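Local coordinates for glycerol dehydratase (Clostridium butyricum, PDB 1R9D), which dehydrates glycerol without coenzyme B12, probably through a glycyl radical, as in other relatives of pyruvate formate lyase, at residues Lys482-Phe487 / Ala562-Val567; Pro473-Phe478 / Met488-Ala493; Ala613-Gly616 / Cys621-Val624; Asn148-Thr153 / Phe465-Gln470; Val457-Asn462 / Lys492-Tyr497. All coordinates share one frame; numbering follows the deposited sequence.

Interaction 1: Lys482-Phe487 / Ala562-Val567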
# COMPACT_ATOMS: atom_id res chain seq x y z
N LYS A 482 -17.64 36.68 32.33
CA LYS A 482 -18.69 37.61 32.73
C LYS A 482 -19.96 37.45 31.89
O LYS A 482 -20.99 38.06 32.20
CB LYS A 482 -18.18 39.05 32.62
CG LYS A 482 -16.97 39.33 33.49
CD LYS A 482 -16.46 40.76 33.28
CE LYS A 482 -15.20 41.02 34.09
NZ LYS A 482 -14.63 42.37 33.80
N SER A 483 -19.89 36.64 30.84
CA SER A 483 -21.05 36.42 29.98
C SER A 483 -21.17 34.98 29.51
O SER A 483 -20.18 34.25 29.43
CB SER A 483 -20.97 37.33 28.75
OG SER A 483 -19.95 36.89 27.88
N PHE A 484 -22.40 34.58 29.18
CA PHE A 484 -22.66 33.23 28.71
C PHE A 484 -22.02 33.06 27.33
O PHE A 484 -21.68 31.95 26.92
CB PHE A 484 -24.16 32.98 28.64
CG PHE A 484 -24.53 31.58 28.24
CD1 PHE A 484 -24.14 30.50 29.01
CD2 PHE A 484 -25.26 31.35 27.08
CE1 PHE A 484 -24.47 29.20 28.64
CE2 PHE A 484 -25.60 30.05 26.70
CZ PHE A 484 -25.20 28.97 27.49
N ASP A 485 -21.87 34.17 26.61
CA ASP A 485 -21.26 34.14 25.28
C ASP A 485 -19.82 33.66 25.37
O ASP A 485 -19.35 32.93 24.49
CB ASP A 485 -21.29 35.54 24.65
CG ASP A 485 -22.69 36.12 24.60
OD1 ASP A 485 -23.29 36.36 25.67
OD2 ASP A 485 -23.20 36.34 23.48
N GLU A 486 -19.13 34.06 26.42
CA GLU A 486 -17.74 33.65 26.62
C GLU A 486 -17.70 32.16 26.93
O GLU A 486 -16.74 31.47 26.59
CB GLU A 486 -17.11 34.41 27.79
CG GLU A 486 -16.96 35.91 27.59
CD GLU A 486 -16.34 36.58 28.80
OE1 GLU A 486 -16.89 36.43 29.91
OE2 GLU A 486 -15.30 37.26 28.65
N PHE A 487 -18.75 31.68 27.58
CA PHE A 487 -18.85 30.27 27.93
C PHE A 487 -19.02 29.43 26.67
O PHE A 487 -18.32 28.44 26.48
CB PHE A 487 -20.03 30.03 28.86
CG PHE A 487 -20.11 28.63 29.39
CD1 PHE A 487 -19.31 28.24 30.46
CD2 PHE A 487 -20.95 27.70 28.80
CE1 PHE A 487 -19.33 26.93 30.93
CE2 PHE A 487 -20.98 26.38 29.27
CZ PHE A 487 -20.17 25.99 30.33
N ALA A 562 -28.76 25.87 32.56
CA ALA A 562 -28.54 26.08 33.99
C ALA A 562 -27.42 27.11 34.18
O ALA A 562 -27.53 28.01 35.01
CB ALA A 562 -28.18 24.77 34.67
N VAL A 563 -26.35 26.96 33.41
CA VAL A 563 -25.22 27.88 33.50
C VAL A 563 -25.66 29.29 33.12
O VAL A 563 -25.38 30.26 33.83
CB VAL A 563 -24.06 27.43 32.57
CG1 VAL A 563 -23.01 28.53 32.45
CG2 VAL A 563 -23.42 26.17 33.12
N LYS A 564 -26.38 29.40 32.01
CA LYS A 564 -26.86 30.69 31.52
C LYS A 564 -27.81 31.40 32.49
O LYS A 564 -27.68 32.60 32.72
CB LYS A 564 -27.56 30.52 30.17
CG LYS A 564 -28.16 31.81 29.63
CD LYS A 564 -28.94 31.58 28.34
CE LYS A 564 -29.66 32.84 27.90
NZ LYS A 564 -30.74 33.23 28.87
N LYS A 565 -28.77 30.66 33.04
CA LYS A 565 -29.76 31.22 33.95
C LYS A 565 -29.30 31.44 35.39
O LYS A 565 -29.38 32.55 35.91
CB LYS A 565 -31.01 30.34 34.00
CG LYS A 565 -31.83 30.32 32.73
CD LYS A 565 -33.07 29.45 32.91
CE LYS A 565 -33.98 29.97 34.01
NZ LYS A 565 -34.71 31.21 33.62
N ILE A 566 -28.83 30.37 36.02
CA ILE A 566 -28.39 30.44 37.41
C ILE A 566 -27.13 31.25 37.65
O ILE A 566 -27.00 31.93 38.66
CB ILE A 566 -28.18 29.02 37.98
CG1 ILE A 566 -29.45 28.18 37.79
CG2 ILE A 566 -27.84 29.09 39.46
CD1 ILE A 566 -30.69 28.77 38.43
N VAL A 567 -26.18 31.19 36.71
CA VAL A 567 -24.93 31.91 36.87
C VAL A 567 -24.87 33.29 36.22
O VAL A 567 -24.63 34.29 36.89
CB VAL A 567 -23.74 31.08 36.35
CG1 VAL A 567 -22.44 31.85 36.53
CG2 VAL A 567 -23.66 29.75 37.10

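Interaction 2: Pro473-Phe478 / Met488-Ala493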
# COMPACT_ATOMS: atom_id res chain seq x y z
N PRO A 473 -7.54 22.25 25.21
CA PRO A 473 -6.99 23.60 25.03
C PRO A 473 -7.14 24.37 26.33
O PRO A 473 -8.03 24.07 27.13
CB PRO A 473 -7.89 24.19 23.94
CG PRO A 473 -8.34 22.99 23.17
CD PRO A 473 -8.62 21.99 24.25
N LYS A 474 -6.26 25.34 26.56
CA LYS A 474 -6.38 26.12 27.78
C LYS A 474 -7.26 27.31 27.46
O LYS A 474 -6.78 28.39 27.11
CB LYS A 474 -5.01 26.60 28.28
CG LYS A 474 -5.07 27.10 29.71
CD LYS A 474 -3.72 27.59 30.22
CE LYS A 474 -3.83 28.08 31.66
NZ LYS A 474 -2.55 28.67 32.14
N THR A 475 -8.57 27.10 27.55
CA THR A 475 -9.53 28.15 27.28
C THR A 475 -9.68 29.07 28.49
O THR A 475 -9.19 28.77 29.58
CB THR A 475 -10.90 27.54 26.92
OG1 THR A 475 -11.22 26.48 27.83
CG2 THR A 475 -10.88 27.00 25.49
N GLN A 476 -10.34 30.20 28.28
CA GLN A 476 -10.54 31.18 29.35
C GLN A 476 -11.02 30.57 30.67
O GLN A 476 -11.92 29.73 30.68
CB GLN A 476 -11.55 32.23 28.88
CG GLN A 476 -12.06 33.15 29.97
CD GLN A 476 -13.05 34.16 29.44
OE1 GLN A 476 -13.95 33.83 28.67
NE2 GLN A 476 -12.91 35.41 29.88
N ASN A 477 -10.41 30.99 31.77
CA ASN A 477 -10.78 30.50 33.09
C ASN A 477 -12.25 30.82 33.34
O ASN A 477 -12.68 31.97 33.19
CB ASN A 477 -9.93 31.15 34.18
CG ASN A 477 -8.46 30.82 34.05
OD1 ASN A 477 -8.07 29.65 34.08
ND2 ASN A 477 -7.62 31.84 33.90
N PHE A 478 -13.02 29.81 33.73
CA PHE A 478 -14.44 29.98 34.00
C PHE A 478 -14.70 31.06 35.05
O PHE A 478 -15.66 31.82 34.95
CB PHE A 478 -15.04 28.65 34.48
CG PHE A 478 -16.52 28.69 34.69
CD1 PHE A 478 -17.11 28.02 35.76
CD2 PHE A 478 -17.35 29.37 33.79
CE1 PHE A 478 -18.49 28.04 35.94
CE2 PHE A 478 -18.73 29.39 33.97
CZ PHE A 478 -19.30 28.72 35.04
N MET A 488 -19.95 29.83 25.82
CA MET A 488 -20.20 29.11 24.58
C MET A 488 -18.98 29.11 23.66
O MET A 488 -18.79 28.17 22.88
CB MET A 488 -21.41 29.70 23.84
CG MET A 488 -22.75 29.41 24.51
SD MET A 488 -23.04 27.64 24.78
CE MET A 488 -23.37 27.08 23.09
N LYS A 489 -18.17 30.15 23.74
CA LYS A 489 -16.97 30.23 22.91
C LYS A 489 -15.94 29.22 23.38
O LYS A 489 -15.25 28.59 22.57
CB LYS A 489 -16.37 31.64 22.95
CG LYS A 489 -17.23 32.67 22.27
CD LYS A 489 -16.55 34.03 22.18
CE LYS A 489 -17.42 35.03 21.45
NZ LYS A 489 -16.80 36.38 21.41
N ALA A 490 -15.83 29.06 24.70
CA ALA A 490 -14.89 28.11 25.28
C ALA A 490 -15.38 26.69 24.98
O ALA A 490 -14.58 25.80 24.69
CB ALA A 490 -14.79 28.32 26.78
N TYR A 491 -16.69 26.50 25.06
CA TYR A 491 -17.33 25.21 24.78
C TYR A 491 -16.98 24.80 23.35
O TYR A 491 -16.58 23.66 23.10
CB TYR A 491 -18.84 25.35 24.94
CG TYR A 491 -19.68 24.18 24.50
CD1 TYR A 491 -19.69 22.98 25.21
CD2 TYR A 491 -20.51 24.28 23.38
CE1 TYR A 491 -20.51 21.91 24.82
CE2 TYR A 491 -21.34 23.23 22.99
CZ TYR A 491 -21.33 22.05 23.71
OH TYR A 491 -22.16 21.02 23.33
N LYS A 492 -17.12 25.74 22.42
CA LYS A 492 -16.81 25.47 21.02
C LYS A 492 -15.33 25.14 20.81
O LYS A 492 -14.99 24.30 19.98
CB LYS A 492 -17.22 26.67 20.16
CG LYS A 492 -16.92 26.52 18.66
CD LYS A 492 -17.65 27.60 17.87
CE LYS A 492 -17.26 27.59 16.40
NZ LYS A 492 -15.91 28.18 16.16
N ALA A 493 -14.46 25.80 21.57
CA ALA A 493 -13.02 25.57 21.46
C ALA A 493 -12.64 24.17 21.94
O ALA A 493 -11.76 23.52 21.35
CB ALA A 493 -12.26 26.62 22.25

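Interaction 3: Ala613-Gly616 / Cys621-Val624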
# COMPACT_ATOMS: atom_id res chain seq x y z
N ALA A 613 -30.41 22.95 23.82
CA ALA A 613 -30.09 21.55 23.55
C ALA A 613 -29.76 21.53 22.05
O ALA A 613 -28.80 20.90 21.61
CB ALA A 613 -31.29 20.65 23.84
N ARG A 614 -30.57 22.25 21.28
CA ARG A 614 -30.37 22.33 19.83
C ARG A 614 -29.01 22.92 19.48
O ARG A 614 -28.23 22.34 18.72
CB ARG A 614 -31.47 23.19 19.18
CG ARG A 614 -31.26 23.45 17.69
CD ARG A 614 -32.26 24.48 17.17
NE ARG A 614 -31.95 24.89 15.80
CZ ARG A 614 -32.37 24.27 14.71
NH1 ARG A 614 -33.13 23.19 14.80
NH2 ARG A 614 -32.03 24.74 13.51
N GLU A 615 -28.72 24.09 20.04
CA GLU A 615 -27.44 24.75 19.77
C GLU A 615 -26.26 23.95 20.30
O GLU A 615 -25.20 23.89 19.66
CB GLU A 615 -27.44 26.16 20.35
CG GLU A 615 -26.18 26.97 20.07
CD GLU A 615 -25.83 27.03 18.58
OE1 GLU A 615 -26.75 27.00 17.74
OE2 GLU A 615 -24.62 27.12 18.27
N GLY A 616 -26.42 23.34 21.47
CA GLY A 616 -25.34 22.55 22.04
C GLY A 616 -24.96 21.39 21.13
O GLY A 616 -23.77 21.11 20.93
N CYS A 621 -22.16 18.93 15.79
CA CYS A 621 -22.46 18.61 14.39
C CYS A 621 -21.68 19.46 13.38
O CYS A 621 -21.20 18.94 12.38
CB CYS A 621 -23.97 18.73 14.14
SG CYS A 621 -24.98 17.48 15.02
N ARG A 622 -21.54 20.76 13.65
CA ARG A 622 -20.81 21.64 12.74
C ARG A 622 -19.33 21.29 12.68
O ARG A 622 -18.69 21.46 11.64
CB ARG A 622 -20.97 23.10 13.14
CG ARG A 622 -22.40 23.62 13.07
CD ARG A 622 -22.46 25.07 13.52
NE ARG A 622 -23.83 25.56 13.67
CZ ARG A 622 -24.32 26.05 14.80
NH1 ARG A 622 -23.56 26.12 15.89
NH2 ARG A 622 -25.58 26.48 14.85
N GLU A 623 -18.77 20.82 13.79
CA GLU A 623 -17.37 20.44 13.80
C GLU A 623 -17.17 19.18 12.96
O GLU A 623 -16.27 19.12 12.13
CB GLU A 623 -16.87 20.18 15.23
CG GLU A 623 -16.74 21.41 16.12
CD GLU A 623 -15.91 22.52 15.50
OE1 GLU A 623 -14.83 22.22 14.93
OE2 GLU A 623 -16.31 23.70 15.60
N VAL A 624 -18.02 18.18 13.18
CA VAL A 624 -17.92 16.92 12.44
C VAL A 624 -17.96 17.14 10.92
O VAL A 624 -17.20 16.52 10.17
CB VAL A 624 -19.04 15.94 12.85
CG1 VAL A 624 -19.00 14.69 11.97
CG2 VAL A 624 -18.87 15.54 14.31

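Interaction 4: Asn148-Thr153 / Phe465-Gln470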
# COMPACT_ATOMS: atom_id res chain seq x y z
N ASN A 148 -7.10 8.70 24.41
CA ASN A 148 -7.10 8.11 25.74
C ASN A 148 -7.40 9.09 26.88
O ASN A 148 -6.96 8.89 28.01
CB ASN A 148 -5.75 7.42 25.99
CG ASN A 148 -5.44 6.36 24.93
OD1 ASN A 148 -6.25 5.49 24.66
ND2 ASN A 148 -4.25 6.45 24.34
N CYS A 149 -8.17 10.13 26.57
CA CYS A 149 -8.54 11.16 27.56
C CYS A 149 -9.95 11.00 28.11
O CYS A 149 -10.45 11.90 28.79
CB CYS A 149 -8.43 12.55 26.93
SG CYS A 149 -6.75 13.14 26.71
N ASP A 150 -10.60 9.88 27.83
CA ASP A 150 -11.97 9.64 28.29
C ASP A 150 -12.96 10.65 27.73
O ASP A 150 -13.90 11.05 28.42
CB ASP A 150 -12.05 9.65 29.82
CG ASP A 150 -11.55 8.37 30.46
OD1 ASP A 150 -11.37 7.36 29.73
OD2 ASP A 150 -11.36 8.35 31.69
N VAL A 151 -12.75 11.09 26.49
CA VAL A 151 -13.67 12.04 25.86
C VAL A 151 -14.43 11.34 24.73
O VAL A 151 -15.62 11.56 24.54
CB VAL A 151 -12.93 13.27 25.30
CG1 VAL A 151 -13.88 14.13 24.47
CG2 VAL A 151 -12.36 14.10 26.45
N PHE A 152 -13.72 10.49 23.98
CA PHE A 152 -14.36 9.76 22.89
C PHE A 152 -13.67 8.41 22.70
O PHE A 152 -12.61 8.16 23.27
CB PHE A 152 -14.31 10.58 21.59
CG PHE A 152 -12.93 10.79 21.05
CD1 PHE A 152 -12.31 9.82 20.27
CD2 PHE A 152 -12.23 11.97 21.32
CE1 PHE A 152 -11.02 10.01 19.77
CE2 PHE A 152 -10.94 12.17 20.83
CZ PHE A 152 -10.33 11.19 20.05
N THR A 153 -14.30 7.53 21.93
CA THR A 153 -13.73 6.21 21.65
C THR A 153 -13.90 5.85 20.18
O THR A 153 -14.97 6.05 19.61
CB THR A 153 -14.39 5.10 22.49
OG1 THR A 153 -13.89 3.82 22.05
CG2 THR A 153 -15.90 5.11 22.32
N PHE A 465 -8.54 21.34 31.81
CA PHE A 465 -7.73 20.68 32.83
C PHE A 465 -8.54 19.52 33.40
O PHE A 465 -9.70 19.68 33.78
CB PHE A 465 -7.37 21.66 33.94
CG PHE A 465 -6.19 21.24 34.78
CD1 PHE A 465 -4.92 21.15 34.21
CD2 PHE A 465 -6.34 20.95 36.13
CE1 PHE A 465 -3.82 20.77 34.98
CE2 PHE A 465 -5.25 20.58 36.91
CZ PHE A 465 -3.98 20.49 36.33
N ASP A 466 -7.92 18.34 33.48
CA ASP A 466 -8.61 17.16 33.97
C ASP A 466 -7.63 16.19 34.62
O ASP A 466 -6.62 15.83 34.03
CB ASP A 466 -9.33 16.48 32.80
CG ASP A 466 -10.24 15.34 33.23
OD1 ASP A 466 -9.87 14.16 33.01
OD2 ASP A 466 -11.32 15.62 33.78
N LYS A 467 -7.93 15.77 35.85
CA LYS A 467 -7.07 14.85 36.58
C LYS A 467 -5.65 15.38 36.71
O LYS A 467 -4.67 14.67 36.48
CB LYS A 467 -7.05 13.49 35.88
CG LYS A 467 -8.39 12.77 35.91
CD LYS A 467 -8.29 11.42 35.23
CE LYS A 467 -9.59 10.65 35.33
NZ LYS A 467 -9.49 9.32 34.66
N ASN A 468 -5.54 16.66 37.07
CA ASN A 468 -4.25 17.31 37.25
C ASN A 468 -3.38 17.27 36.01
O ASN A 468 -2.15 17.15 36.10
CB ASN A 468 -3.51 16.68 38.44
CG ASN A 468 -4.30 16.77 39.73
OD1 ASN A 468 -4.62 17.86 40.21
ND2 ASN A 468 -4.63 15.62 40.30
N LYS A 469 -4.00 17.37 34.84
CA LYS A 469 -3.27 17.38 33.57
C LYS A 469 -4.07 18.17 32.54
O LYS A 469 -5.29 18.09 32.49
CB LYS A 469 -3.02 15.94 33.09
CG LYS A 469 -4.27 15.11 32.90
CD LYS A 469 -3.96 13.67 32.50
CE LYS A 469 -5.25 12.86 32.39
NZ LYS A 469 -5.04 11.46 31.93
N GLN A 470 -3.36 18.94 31.72
CA GLN A 470 -4.01 19.75 30.69
C GLN A 470 -4.24 18.88 29.46
O GLN A 470 -3.36 18.78 28.60
CB GLN A 470 -3.11 20.94 30.36
CG GLN A 470 -3.75 22.02 29.49
CD GLN A 470 -4.89 22.74 30.19
OE1 GLN A 470 -4.79 23.08 31.38
NE2 GLN A 470 -5.97 23.00 29.46

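Interaction 5: Val457-Asn462 / Lys492-Tyr497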
# COMPACT_ATOMS: atom_id res chain seq x y z
N VAL A 457 -18.55 19.77 28.37
CA VAL A 457 -19.06 20.78 29.29
C VAL A 457 -18.16 20.82 30.52
O VAL A 457 -17.80 21.88 31.00
CB VAL A 457 -20.51 20.47 29.74
CG1 VAL A 457 -20.92 21.43 30.85
CG2 VAL A 457 -21.46 20.59 28.56
N GLU A 458 -17.78 19.64 31.01
CA GLU A 458 -16.90 19.53 32.18
C GLU A 458 -15.56 20.20 31.90
O GLU A 458 -15.02 20.92 32.75
CB GLU A 458 -16.70 18.05 32.55
CG GLU A 458 -15.84 17.82 33.78
CD GLU A 458 -15.77 16.35 34.18
OE1 GLU A 458 -15.16 16.06 35.24
OE2 GLU A 458 -16.31 15.48 33.46
N LEU A 459 -15.01 19.97 30.71
CA LEU A 459 -13.73 20.55 30.34
C LEU A 459 -13.82 22.05 30.09
O LEU A 459 -12.82 22.76 30.18
CB LEU A 459 -13.15 19.84 29.11
CG LEU A 459 -12.66 18.42 29.37
CD1 LEU A 459 -12.27 17.77 28.05
CD2 LEU A 459 -11.47 18.44 30.33
N THR A 460 -15.01 22.54 29.76
CA THR A 460 -15.19 23.97 29.53
C THR A 460 -15.12 24.65 30.90
O THR A 460 -14.43 25.66 31.07
CB THR A 460 -16.56 24.28 28.89
OG1 THR A 460 -16.67 23.59 27.64
CG2 THR A 460 -16.70 25.78 28.64
N ILE A 461 -15.82 24.08 31.87
CA ILE A 461 -15.82 24.62 33.22
C ILE A 461 -14.43 24.54 33.85
O ILE A 461 -14.05 25.42 34.63
CB ILE A 461 -16.85 23.88 34.10
CG1 ILE A 461 -18.26 24.28 33.67
CG2 ILE A 461 -16.61 24.19 35.58
CD1 ILE A 461 -19.37 23.59 34.44
N ASN A 462 -13.67 23.50 33.51
CA ASN A 462 -12.33 23.33 34.05
C ASN A 462 -11.19 23.77 33.12
O ASN A 462 -10.03 23.41 33.33
CB ASN A 462 -12.11 21.88 34.49
CG ASN A 462 -13.00 21.49 35.66
OD1 ASN A 462 -13.22 22.28 36.58
ND2 ASN A 462 -13.51 20.26 35.64
N LYS A 492 -17.12 25.74 22.42
CA LYS A 492 -16.81 25.47 21.02
C LYS A 492 -15.33 25.14 20.81
O LYS A 492 -14.99 24.30 19.98
CB LYS A 492 -17.22 26.67 20.16
CG LYS A 492 -16.92 26.52 18.66
CD LYS A 492 -17.65 27.60 17.87
CE LYS A 492 -17.26 27.59 16.40
NZ LYS A 492 -15.91 28.18 16.16
N ALA A 493 -14.46 25.80 21.57
CA ALA A 493 -13.02 25.57 21.46
C ALA A 493 -12.64 24.17 21.94
O ALA A 493 -11.76 23.52 21.35
CB ALA A 493 -12.26 26.62 22.25
N GLN A 494 -13.27 23.71 23.01
CA GLN A 494 -13.00 22.36 23.51
C GLN A 494 -13.53 21.34 22.51
O GLN A 494 -12.87 20.36 22.19
CB GLN A 494 -13.68 22.13 24.87
CG GLN A 494 -13.09 22.91 26.04
CD GLN A 494 -11.65 22.54 26.35
OE1 GLN A 494 -11.24 21.38 26.24
NE2 GLN A 494 -10.86 23.53 26.76
N MET A 495 -14.74 21.59 22.01
CA MET A 495 -15.37 20.70 21.04
C MET A 495 -14.49 20.55 19.80
O MET A 495 -14.24 19.44 19.32
CB MET A 495 -16.74 21.26 20.62
CG MET A 495 -17.61 20.31 19.79
SD MET A 495 -18.33 18.98 20.78
CE MET A 495 -19.68 19.85 21.62
N GLU A 496 -14.01 21.68 19.30
CA GLU A 496 -13.16 21.71 18.12
C GLU A 496 -11.91 20.83 18.23
O GLU A 496 -11.57 20.09 17.31
CB GLU A 496 -12.74 23.15 17.81
CG GLU A 496 -11.72 23.29 16.70
CD GLU A 496 -11.35 24.74 16.46
OE1 GLU A 496 -10.98 25.44 17.44
OE2 GLU A 496 -11.43 25.20 15.29
N TYR A 497 -11.23 20.93 19.37
CA TYR A 497 -10.01 20.17 19.59
C TYR A 497 -10.22 18.66 19.59
O TYR A 497 -9.53 17.93 18.89
CB TYR A 497 -9.36 20.58 20.91
CG TYR A 497 -8.06 19.87 21.20
CD1 TYR A 497 -6.88 20.27 20.57
CD2 TYR A 497 -8.00 18.78 22.06
CE1 TYR A 497 -5.68 19.61 20.79
CE2 TYR A 497 -6.80 18.10 22.29
CZ TYR A 497 -5.64 18.52 21.64
OH TYR A 497 -4.45 17.86 21.84

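Interaction 1: Lys482-Phe487 / Ala562-Val567
The ring of F484 lies flat against the first methylene of K564, whose CB sits 3.6 Å from the ring centroid and 9° off the ring normal. This is a CH-pi contact over the face, and the lysine chain crosses the phenylalanine at about a right angle. With F484 CG anti to the backbone N (chi1 -176°), the ring reaches out to helix 553-569. V563 serves two rings: its CG1 approaches the rim of F484, 4.1 Å from CD1, and stands over the face of F487, 4.0 Å from that ring's centroid. Valine's beta-branch suits this place: a short methyl close to the backbone can meet one ring's edge and another's face.

The start of helix 484-516 is fixed by a capping box. S483, at the N-cap, accepts from E486 N through OG at 3.3 Å, and E486 OE1 receives S483 N at 3.1 Å. The cap fixes the turn that carries F484, whose CB points toward the neighbouring helix. The lysine splits its chemistry: aliphatic carbon seals a hydrophobic seam that no hydrogen bond crosses, while its ammonium turns away to a salt bridge with D569 at the end of its own helix.

Interaction 2: Pro473-Phe478 / Met488-Ala493
T475 faces helix 484-516 with all three atoms of its side chain. CB comes first, 4.0 Å from A490 CB. From there the branches part: OG1, placed between the backbone N and the carbonyl carbon (chi1 45°), passes beside the same methyl and meets the amide NE2 of Q494 in a hydrogen bond. CG2 reaches the next turn, where it presses on A493 CB at 3.5 Å and comes within 4.0 Å of A490 O. Threonine suits the spot because its methyl packs on carbon while its hydroxyl answers a polar neighbour.

The segment P473-F478 belongs to the connection between helix 453-461 and helix 484-516, and here this loop runs back along the helix that follows it. A490 and A493, one turn apart, offer it a shallow face on which a backbone can come near: the CA atoms of T475 and A490 are 5.7 Å apart. K474 makes the tight bend as the centre of an inverse gamma turn, closed by a weak bond from T475 N to P473 O at 3.1 Å. P473, whose ring fixes its own phi, sets CG 3.9 Å from A493 O, while its own carbonyl oxygen accepts from Q494 NE2. The carbonyl oxygen of T475 itself is bonded by S463 OG.

Interaction 3: Ala613-Gly616 / Cys621-Val624
A bend at chi2 (53°) curls the chain of E615 along its helix, and the long extended run of R622 from CG to NE brings the guanidinium to meet it; the two side chains cross at about a right angle. The meeting is end-on and two-fold: NH1 gives a nearly straight bond to E615 OE2 at 2.8 Å, with an N-H...O angle of 178°, and NH2 reaches E615 OE1 at 3.2 Å. Each carboxylate oxygen is approached from its syn side, OE1 through the lone pair itself, OE2 from somewhat out of the carboxylate plane. The flat groups are 28° apart, nearly coplanar, and the two bonds together limit how either group can turn.

Glutamate and arginine suit this surface position: together they are long enough to bridge two turns, and they carry opposite charges. The stem of E615 also packs against M488 of helix 484-516, and the next residue, G616, accepts a hydrogen bond at its carbonyl oxygen from Y491 OH. R622 follows E615 by seven positions, almost two full turns, which places them on the same side of helix 607-624: a bidentate i to i+7 salt bridge within a single helix.

Interaction 4: Asn148-Thr153 / Phe465-Gln470
K467 NZ stands 3.6 Å from D150 OD2, a long salt bridge and the closest approach of the two segments. The lysine spans the distance with a chain extended beyond CG, and the aspartate meets it nearly crosswise. At this separation no hydrogen bond is formed, and the attraction is probably weak. A long, flexible lysine suits an exposed loop facing a carboxylate.

A sounder bond shapes the lysine's own loop: D466 N donates to K469 O at 2.8 Å, and between them K467 and N468 both adopt left-handed helical backbone angles to make a tight turn. Asparagine, as at N468, tolerates that conformation well. D150 is left-handed too (phi 62°), at the bend by which the loop N148-V151 enters strand 152-153. That short strand pairs antiparallel with 449-452, which on its part pairs parallel with 543-551 in a mixed sheet. The long salt bridge thus runs between the lead-in to this sheet and the loop after helix 453-461, a weak link.

R455 at the start of that helix links both sides more firmly. Its NE and NH2 bond the carbonyl oxygens of D150 and C149, and its NH1 forms a salt bridge with D466 OD2. This arrangement brings D150 OD2 to 6.1 Å from D466 OD1, and the basic groups of R455 and K467 would be expected to ease their repulsion.

Interaction 5: Val457-Asn462 / Lys492-Tyr497
Helix 453-461 ends beside helix 484-516, the two backbones coming nearest at T460 and Q494, whose CA atoms are 6.6 Å apart. Between the two segments, Q494 makes every contact from the side of the longer helix. Its chain bends at chi2 (-63°), which turns the amide alongside L459. CG passes T460 OG1 at 4.0 Å, the two side chains sliding by each other in opposite directions. Further out, OE1 rests 3.8 Å from L459 CB and 4.2 Å from L459 CD1, while CD lies 4.0 Å from L459 O; the leucine and the glutamine cross at about a right angle.

T460 suits a tight helix interface because its hydroxyl bonds back to I456 O one turn earlier, which satisfies it within its own helix. Its methyl, CG2, anti to the backbone N, is left for apolar neighbours and packs against F487. L459 adds a bulky branched end that touches F498 on the facing helix.

No hydrogen bond crosses between the two helices in this contact. The amide nitrogen of Q494 is engaged by the loop residues P473 and T475, but OE1 is buried against leucine carbon with no partner in the model, which probably carries an energetic cost, partly offset by the two bonds NE2 makes.

In the fold
Interactions 1, 2 and 5 share helix 484-516: interaction 1 at its first turn, then 2 and 5 further along, overlapping at K492 and A493. The centres of 2 and 5 are 6 Å apart, those of 1 and 5 about 14 Å. Along the chain interaction 4 opens first, its segments alternating with those of 5, which in turn alternate with those of 1; interaction 3 comes last. Interaction 4, centred 11 Å from 5, joins the loop after helix 453-461 to the approach to strand 152-153. Helix 607-624, which holds interaction 3, touches the first half of helix 484-516. All five lie on one side of the chain's centre, mostly gathered round that half, within the pyruvate formate lyase-like part.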